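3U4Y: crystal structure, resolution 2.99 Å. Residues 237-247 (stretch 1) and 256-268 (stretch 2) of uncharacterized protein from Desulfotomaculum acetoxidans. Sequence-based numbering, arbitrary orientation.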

# COMPACT_ATOMS: atom_id res chain seq x y z
N VAL A 237 10.33 6.17 -4.73
CA VAL A 237 9.95 6.61 -3.40
C VAL A 237 9.26 7.95 -3.41
O VAL A 237 9.77 8.91 -3.98
CB VAL A 237 11.19 6.69 -2.52
CG1 VAL A 237 10.81 7.09 -1.10
CG2 VAL A 237 11.91 5.35 -2.54
N LEU A 238 8.08 8.02 -2.78
CA LEU A 238 7.31 9.27 -2.73
C LEU A 238 7.68 10.15 -1.53
O LEU A 238 7.66 9.72 -0.38
CB LEU A 238 5.81 8.98 -2.76
CG LEU A 238 4.77 10.11 -2.69
CD1 LEU A 238 4.91 11.13 -3.82
CD2 LEU A 238 3.38 9.50 -2.71
N THR A 239 8.00 11.40 -1.83
CA THR A 239 8.54 12.33 -0.86
C THR A 239 7.65 13.57 -0.73
O THR A 239 6.77 13.79 -1.55
CB THR A 239 9.99 12.69 -1.28
OG1 THR A 239 10.85 11.62 -0.87
CG2 THR A 239 10.48 14.06 -0.71
N GLU A 240 7.89 14.36 0.30
CA GLU A 240 7.21 15.62 0.43
C GLU A 240 7.27 16.40 -0.87
O GLU A 240 6.27 16.96 -1.30
CB GLU A 240 7.87 16.42 1.54
CG GLU A 240 7.26 17.78 1.79
CD GLU A 240 7.99 18.52 2.89
OE1 GLU A 240 9.23 18.35 3.01
OE2 GLU A 240 7.33 19.27 3.64
N SER A 241 8.43 16.44 -1.52
CA SER A 241 8.64 17.31 -2.68
C SER A 241 9.01 16.56 -3.95
O SER A 241 8.83 17.07 -5.06
CB SER A 241 9.71 18.34 -2.38
OG SER A 241 9.23 19.33 -1.48
N THR A 242 9.54 15.35 -3.78
CA THR A 242 10.06 14.62 -4.92
C THR A 242 9.64 13.17 -4.99
O THR A 242 9.23 12.57 -4.00
CB THR A 242 11.60 14.63 -4.90
OG1 THR A 242 12.07 13.98 -3.72
CG2 THR A 242 12.13 16.04 -4.93
N VAL A 243 9.75 12.62 -6.20
CA VAL A 243 9.94 11.20 -6.35
C VAL A 243 11.43 10.97 -6.45
O VAL A 243 12.13 11.72 -7.12
CB VAL A 243 9.36 10.67 -7.64
CG1 VAL A 243 9.47 9.15 -7.66
CG2 VAL A 243 7.93 11.13 -7.76
N ASP A 244 11.91 9.95 -5.76
CA ASP A 244 13.29 9.52 -5.87
C ASP A 244 13.32 8.17 -6.55
O ASP A 244 12.53 7.29 -6.21
CB ASP A 244 13.93 9.40 -4.48
CG ASP A 244 14.07 10.73 -3.82
OD1 ASP A 244 13.98 11.74 -4.54
OD2 ASP A 244 14.25 10.79 -2.60
N VAL A 245 14.20 7.99 -7.51
CA VAL A 245 14.36 6.66 -8.03
C VAL A 245 15.72 6.06 -7.66
O VAL A 245 16.75 6.72 -7.74
CB VAL A 245 14.03 6.60 -9.54
CG1 VAL A 245 14.07 7.98 -10.14
CG2 VAL A 245 14.94 5.63 -10.26
N PHE A 246 15.69 4.81 -7.20
CA PHE A 246 16.92 4.06 -6.96
C PHE A 246 16.97 2.82 -7.83
O PHE A 246 15.96 2.35 -8.30
CB PHE A 246 16.98 3.60 -5.51
CG PHE A 246 16.85 4.69 -4.51
CD1 PHE A 246 15.69 5.45 -4.44
CD2 PHE A 246 17.87 4.94 -3.61
CE1 PHE A 246 15.55 6.46 -3.49
CE2 PHE A 246 17.75 5.93 -2.67
CZ PHE A 246 16.58 6.70 -2.61
N ASN A 247 18.16 2.30 -8.03
CA ASN A 247 18.33 0.99 -8.62
C ASN A 247 18.58 0.02 -7.50
O ASN A 247 19.20 0.39 -6.51
CB ASN A 247 19.55 0.98 -9.53
CG ASN A 247 19.26 1.57 -10.89
OD1 ASN A 247 19.99 2.45 -11.35
ND2 ASN A 247 18.21 1.07 -11.55
N SER A 256 20.96 1.96 -4.98
CA SER A 256 21.83 3.01 -5.49
C SER A 256 21.01 4.17 -6.05
O SER A 256 20.19 3.99 -6.94
CB SER A 256 22.76 2.45 -6.58
OG SER A 256 23.13 1.09 -6.32
N PHE A 257 21.23 5.37 -5.53
CA PHE A 257 20.47 6.53 -5.99
C PHE A 257 20.69 6.78 -7.46
O PHE A 257 21.80 6.68 -7.95
CB PHE A 257 20.80 7.79 -5.20
CG PHE A 257 19.93 8.96 -5.53
CD1 PHE A 257 18.59 8.96 -5.17
CD2 PHE A 257 20.43 10.05 -6.21
CE1 PHE A 257 17.77 10.03 -5.51
CE2 PHE A 257 19.63 11.12 -6.54
CZ PHE A 257 18.30 11.12 -6.19
N VAL A 258 19.62 7.11 -8.17
CA VAL A 258 19.75 7.44 -9.57
C VAL A 258 19.43 8.90 -9.79
O VAL A 258 20.28 9.66 -10.24
CB VAL A 258 18.81 6.60 -10.41
CG1 VAL A 258 18.92 6.98 -11.86
CG2 VAL A 258 19.12 5.14 -10.21
N LYS A 259 18.20 9.27 -9.47
CA LYS A 259 17.78 10.66 -9.59
C LYS A 259 16.45 10.92 -8.90
O LYS A 259 15.78 10.01 -8.43
CB LYS A 259 17.65 11.04 -11.05
CG LYS A 259 16.59 10.26 -11.77
CD LYS A 259 15.97 11.11 -12.85
CE LYS A 259 15.06 10.29 -13.75
NZ LYS A 259 15.81 9.15 -14.35
N SER A 260 16.08 12.19 -8.87
CA SER A 260 14.83 12.62 -8.27
C SER A 260 14.18 13.63 -9.16
O SER A 260 14.83 14.22 -10.02
CB SER A 260 15.08 13.24 -6.91
OG SER A 260 16.40 13.75 -6.83
N PHE A 261 12.88 13.81 -9.00
CA PHE A 261 12.18 14.88 -9.70
C PHE A 261 11.05 15.32 -8.81
O PHE A 261 10.53 14.53 -8.03
CB PHE A 261 11.72 14.47 -11.11
CG PHE A 261 10.76 13.30 -11.14
CD1 PHE A 261 9.39 13.50 -10.96
CD2 PHE A 261 11.21 12.02 -11.40
CE1 PHE A 261 8.51 12.43 -11.01
CE2 PHE A 261 10.33 10.94 -11.45
CZ PHE A 261 8.98 11.15 -11.25
N GLY A 262 10.71 16.60 -8.88
CA GLY A 262 9.70 17.14 -7.99
C GLY A 262 8.31 17.03 -8.56
O GLY A 262 8.06 17.39 -9.71
N HIS A 263 7.38 16.54 -7.75
CA HIS A 263 6.01 16.42 -8.23
C HIS A 263 5.22 17.74 -8.17
O HIS A 263 4.20 17.89 -8.84
CB HIS A 263 5.28 15.31 -7.49
CG HIS A 263 5.54 15.28 -6.02
ND1 HIS A 263 5.42 16.40 -5.22
CD2 HIS A 263 5.90 14.26 -5.19
CE1 HIS A 263 5.70 16.07 -3.97
NE2 HIS A 263 5.99 14.78 -3.93
N GLY A 264 5.72 18.70 -7.40
CA GLY A 264 5.03 19.97 -7.27
C GLY A 264 3.60 19.75 -6.81
O GLY A 264 2.67 20.33 -7.37
N LEU A 265 3.42 18.90 -5.81
CA LEU A 265 2.12 18.64 -5.22
C LEU A 265 2.19 18.83 -3.72
O LEU A 265 3.26 18.69 -3.10
CB LEU A 265 1.68 17.20 -5.49
CG LEU A 265 1.34 16.80 -6.91
CD1 LEU A 265 0.92 15.33 -6.97
CD2 LEU A 265 0.26 17.73 -7.44
N LEU A 266 1.04 19.14 -3.12
CA LEU A 266 0.93 19.18 -1.68
C LEU A 266 0.40 17.83 -1.22
O LEU A 266 -0.67 17.40 -1.65
CB LEU A 266 -0.00 20.30 -1.26
CG LEU A 266 0.44 21.67 -1.78
CD1 LEU A 266 -0.60 22.72 -1.47
CD2 LEU A 266 1.78 22.07 -1.21
N ILE A 267 1.16 17.16 -0.36
CA ILE A 267 0.77 15.85 0.13
C ILE A 267 1.27 15.70 1.57
O ILE A 267 2.18 16.43 1.96
CB ILE A 267 1.29 14.71 -0.82
CG1 ILE A 267 1.70 13.47 -0.04
CG2 ILE A 267 2.46 15.18 -1.66
CD1 ILE A 267 2.07 12.34 -0.93
N ASP A 268 0.64 14.82 2.36
CA ASP A 268 1.04 14.56 3.74
C ASP A 268 0.67 13.15 4.23
O ASP A 268 -0.38 12.96 4.81
CB ASP A 268 0.41 15.61 4.68
CG ASP A 268 0.92 15.50 6.14
OD1 ASP A 268 1.21 14.38 6.63
OD2 ASP A 268 1.01 16.56 6.80

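Stretch 2 runs antiparallel to stretch 1. Strand 256-262 lies against strand 242-247, with an angle of 164° between their N-to-C directions, and their axes approach to 4.4 Å. Together the two stretches bury 879 Å², counting both sides.

Ser256 pairs with Asn247 through two backbone hydrogen bonds. Ser256 N donates to Asn247 O at 2.8 Å, and Asn247 N donates to Ser256 O at 2.9 Å. Both are nearly straight. The same carbonyl takes a CA-H...O contact, with Phe246 CA 3.3 Å from Ser256 O.

Phe257 sits opposite Phe246 in a non-hydrogen-bonded pair, and both side chains lie on the same face of the sheet. Their rings meet edge to face. The edge of Phe257 points at the face of Phe246, with centroids 5.5 Å apart and planes at 80°. Phe257 CD1 is 4.0 Å from Phe246 CZ. The edge of Phe257 also meets Asp244, with Phe257 CE1 4.0 Å from Asp244 CB.

Val258 is the extra residue of a beta bulge. The register shifts by one between Val245 and Phe246, so Val245 faces two residues. Val258 N donates to Val245 O at 2.9 Å. Lys259 N reaches the same oxygen, Val245 O, in a weak bond of 3.4 Å. The CA-to-CB bond of Val258 points toward stretch 1. Its CB lies 4.0 Å from Val245 CG2, an apolar contact, and its CG2 comes within 3.0 Å of Asn247 OD1.

Lys259 returns the pairing with its carbonyl. Val245 N donates to Lys259 O at 2.7 Å, and at 176° the bond is almost linear. On the same face as Val245, the lysine's aliphatic part packs against the valine, with Lys259 CG 3.8 Å from Val245 CG1.

Ser260 pairs with Asp244 without backbone hydrogen bonds, so the chains come close, at 4.2 Å between Ser260 CA and Asp244 CA. Ser260 CA also makes a CA-H...O contact of 3.1 Å with Val243 O. Ser260 CB lies 3.0 Å from Asp244 OD1.

Phe261 and Val243 bond both ways. Val243 N donates to Phe261 O at 2.8 Å, and Phe261 N donates to Val243 O at 2.9 Å. Their side chains share a face, and the valine lies over the ring. Val243 CB is 3.9 Å from the centroid of the Phe261 ring and 21° off its normal.

Gly262 pairs with Thr242, their CA atoms 4.0 Å apart. Gly262 CA lies 3.1 Å from Ser241 O in a CA-H...O contact. An ideal CB here would be tight against that oxygen.

His263 ties the loop to stretch 1 at two points. Its backbone N donates to Ser241 O at 3.1 Å. Its ring reaches back, and His263 NE2 donates to Thr239 O at 2.7 Å. Leu265 N donates to His263 ND1 at 3.3 Å, so both ring nitrogens are engaged.

Ile267 closes the contact. Its CA-to-CB bond points toward stretch 1, and Ile267 CD1 packs 3.6 Å from Leu238 CD2.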